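Local coordinates for uncharacterized protein MJ0690 (PDB 3K32) that is of unknown function but is a predicted subunit of a tRNA methyltransferase, with an alpha/beta fold of the HUP class, at residues 103-108 and 130-135. Numbering follows the deposited sequence.
Sequences SILADG and KNIQYI
Two bonds grip OD2 of D107: one from the hydroxyl of Y134, with OH to OD2 only 2.5 Å, and a second with NE2 of H91 on helix 84-98. The pair sits just past the C-terminal end of strand 104-106, in a parallel beta-alpha-beta unit whose helix 120-130 leads to strand 133-135, at one edge of the five-stranded sheet of a HUP-type alpha/beta fold. Y134 CG is anti to its backbone N (chi1 -179°), which sends the ring along the sheet face it shares with L105, where it packs on L95 of helix 84-98. The phenol reaches OD2 from above the carboxylate plane, with the ring plane turned 89° from that of the carboxylate, while OD1 accepts the backbone N of T109. An alanine here would lack the hydroxyl and ring, and would probably leave the buried D107 carboxylate less firmly held and the packing on L95 looser. Between the strands, L105 bonds both ways, its N to Q133 O (2.8 Å) and its O to I135 N (2.9 Å). On the other face, I104 and I135 lie side by side, CG2 to CD1 3.8 Å, and Q133 NE2 bonds OG1 of T145 of the second subunit. At the strand entrance, the N-H of Q133 points almost straight (177°) at S103 O, with N to O 2.8 Å.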
ATOM      1  N   SER B 103      -4.123  12.538 -14.839  1.00 31.53           N
ATOM      2  CA  SER B 103      -3.576  11.252 -15.226  1.00 33.76           C
ATOM      3  C   SER B 103      -2.910  10.517 -14.065  1.00 32.27           C
ATOM      4  O   SER B 103      -2.592   9.345 -14.204  1.00 29.93           O
ATOM      5  CB  SER B 103      -2.605  11.420 -16.381  1.00 28.93           C
ATOM      6  OG  SER B 103      -1.591  12.339 -16.019  1.00 36.64           O
ATOM      7  N   ILE B 104      -2.697  11.195 -12.933  1.00 25.82           N
ATOM      8  CA  ILE B 104      -2.189  10.525 -11.734  1.00 26.42           C
ATOM      9  C   ILE B 104      -3.054  10.774 -10.495  1.00 31.47           C
ATOM     10  O   ILE B 104      -2.969  11.815  -9.860  1.00 34.88           O
ATOM     11  CB  ILE B 104      -0.732  10.871 -11.427  1.00 33.64           C
ATOM     12  CG1 ILE B 104       0.131  10.668 -12.673  1.00 36.67           C
ATOM     13  CG2 ILE B 104      -0.228  10.011 -10.279  1.00 29.98           C
ATOM     14  CD1 ILE B 104       1.616  10.696 -12.396  1.00 33.21           C
ATOM     15  N   LEU B 105      -3.878   9.786 -10.160  1.00 30.29           N
ATOM     16  CA  LEU B 105      -4.879   9.913  -9.115  1.00 24.86           C
ATOM     17  C   LEU B 105      -4.491   9.080  -7.931  1.00 27.09           C
ATOM     18  O   LEU B 105      -4.114   7.918  -8.080  1.00 31.24           O
ATOM     19  CB  LEU B 105      -6.232   9.424  -9.618  1.00 19.78           C
ATOM     20  CG  LEU B 105      -7.285  10.480  -9.932  1.00 31.35           C
ATOM     21  CD1 LEU B 105      -6.608  11.803 -10.222  1.00 40.08           C
ATOM     22  CD2 LEU B 105      -8.120  10.032 -11.114  1.00 29.64           C
ATOM     23  N   ALA B 106      -4.598   9.674  -6.750  1.00 24.25           N
ATOM     24  CA  ALA B 106      -4.332   8.964  -5.510  1.00 25.28           C
ATOM     25  C   ALA B 106      -5.494   9.157  -4.544  1.00 31.85           C
ATOM     26  O   ALA B 106      -6.214  10.162  -4.632  1.00 27.91           O
ATOM     27  CB  ALA B 106      -3.037   9.456  -4.885  1.00 18.15           C
ATOM     28  N   ASP B 107      -5.671   8.205  -3.622  1.00 25.11           N
ATOM     29  CA  ASP B 107      -6.634   8.386  -2.543  1.00 25.60           C
ATOM     30  C   ASP B 107      -6.136   7.727  -1.265  1.00 27.14           C
ATOM     31  O   ASP B 107      -4.989   7.304  -1.197  1.00 29.64           O
ATOM     32  CB  ASP B 107      -8.006   7.850  -2.939  1.00 22.73           C
ATOM     33  CG  ASP B 107      -8.033   6.331  -3.043  1.00 25.44           C
ATOM     34  OD1 ASP B 107      -7.176   5.671  -2.414  1.00 29.20           O
ATOM     35  OD2 ASP B 107      -8.915   5.798  -3.755  1.00 22.40           O
ATOM     36  N   GLY B 108      -7.012   7.627  -0.265  1.00 29.71           N
ATOM     37  CA  GLY B 108      -6.629   7.216   1.080  1.00 17.49           C
ATOM     38  C   GLY B 108      -7.152   5.857   1.494  1.00 19.51           C
ATOM     39  O   GLY B 108      -7.237   5.540   2.690  1.00 23.49           O
ATOM     40  N   LYS B 130      -8.630   4.746 -19.054  1.00 22.74           N
ATOM     41  CA  LYS B 130      -8.462   6.180 -18.889  1.00 26.48           C
ATOM     42  C   LYS B 130      -7.018   6.578 -19.119  1.00 25.94           C
ATOM     43  O   LYS B 130      -6.685   7.755 -19.101  1.00 29.66           O
ATOM     44  CB  LYS B 130      -8.900   6.598 -17.488  1.00 29.52           C
ATOM     45  CG  LYS B 130     -10.316   6.187 -17.154  1.00 23.51           C
ATOM     46  CD  LYS B 130     -11.330   7.070 -17.828  1.00 25.15           C
ATOM     47  CE  LYS B 130     -12.733   6.833 -17.249  1.00 32.30           C
ATOM     48  NZ  LYS B 130     -13.778   7.656 -17.922  1.00 33.24           N
ATOM     49  N   ASN B 131      -6.169   5.585 -19.356  1.00 21.48           N
ATOM     50  CA  ASN B 131      -4.742   5.820 -19.502  1.00 26.71           C
ATOM     51  C   ASN B 131      -4.204   6.603 -18.337  1.00 27.71           C
ATOM     52  O   ASN B 131      -3.637   7.676 -18.501  1.00 29.12           O
ATOM     53  CB  ASN B 131      -4.427   6.581 -20.775  1.00 29.54           C
ATOM     54  CG  ASN B 131      -2.956   6.749 -20.966  1.00 24.23           C
ATOM     55  OD1 ASN B 131      -2.183   5.949 -20.478  1.00 31.23           O
ATOM     56  ND2 ASN B 131      -2.559   7.798 -21.648  1.00 24.88           N
ATOM     57  N   ILE B 132      -4.376   6.042 -17.154  1.00 33.53           N
ATOM     58  CA  ILE B 132      -4.134   6.769 -15.931  1.00 29.66           C
ATOM     59  C   ILE B 132      -3.383   5.912 -14.909  1.00 25.58           C
ATOM     60  O   ILE B 132      -3.373   4.671 -15.000  1.00 26.44           O
ATOM     61  CB  ILE B 132      -5.491   7.256 -15.385  1.00 29.31           C
ATOM     62  CG1 ILE B 132      -5.613   8.765 -15.549  1.00 36.12           C
ATOM     63  CG2 ILE B 132      -5.741   6.801 -13.966  1.00 13.30           C
ATOM     64  CD1 ILE B 132      -6.725   9.307 -14.733  1.00 51.49           C
ATOM     65  N   GLN B 133      -2.715   6.581 -13.975  1.00 15.70           N
ATOM     66  CA  GLN B 133      -2.085   5.904 -12.847  1.00 25.70           C
ATOM     67  C   GLN B 133      -2.938   6.141 -11.624  1.00 24.14           C
ATOM     68  O   GLN B 133      -3.262   7.280 -11.302  1.00 31.29           O
ATOM     69  CB  GLN B 133      -0.671   6.425 -12.580  1.00 17.23           C
ATOM     70  CG  GLN B 133       0.415   5.807 -13.437  1.00 25.01           C
ATOM     71  CD  GLN B 133       1.789   6.339 -13.077  1.00 31.70           C
ATOM     72  OE1 GLN B 133       2.354   7.161 -13.787  1.00 39.53           O
ATOM     73  NE2 GLN B 133       2.326   5.881 -11.961  1.00 27.10           N
ATOM     74  N   TYR B 134      -3.303   5.052 -10.960  1.00 18.50           N
ATOM     75  CA  TYR B 134      -4.029   5.067  -9.695  1.00 17.30           C
ATOM     76  C   TYR B 134      -3.109   4.545  -8.567  1.00 27.09           C
ATOM     77  O   TYR B 134      -2.575   3.432  -8.651  1.00 15.03           O
ATOM     78  CB  TYR B 134      -5.260   4.175  -9.832  1.00 14.87           C
ATOM     79  CG  TYR B 134      -6.145   4.104  -8.602  1.00 23.35           C
ATOM     80  CD1 TYR B 134      -6.708   5.256  -8.049  1.00 16.43           C
ATOM     81  CD2 TYR B 134      -6.458   2.882  -8.021  1.00 25.87           C
ATOM     82  CE1 TYR B 134      -7.531   5.183  -6.945  1.00 13.34           C
ATOM     83  CE2 TYR B 134      -7.286   2.807  -6.901  1.00 24.53           C
ATOM     84  CZ  TYR B 134      -7.817   3.957  -6.379  1.00 18.94           C
ATOM     85  OH  TYR B 134      -8.613   3.879  -5.277  1.00 24.78           O
ATOM     86  N   ILE B 135      -2.922   5.355  -7.528  1.00 31.66           N
ATOM     87  CA  ILE B 135      -1.971   5.052  -6.456  1.00 24.56           C
ATOM     88  C   ILE B 135      -2.611   5.035  -5.078  1.00 20.91           C
ATOM     89  O   ILE B 135      -3.226   6.004  -4.675  1.00 33.87           O
ATOM     90  CB  ILE B 135      -0.839   6.080  -6.405  1.00 24.66           C
ATOM     91  CG1 ILE B 135      -0.085   6.107  -7.742  1.00 23.74           C
ATOM     92  CG2 ILE B 135       0.071   5.780  -5.194  1.00  8.09           C
ATOM     93  CD1 ILE B 135       0.861   7.271  -7.895  1.00  9.00           C
TER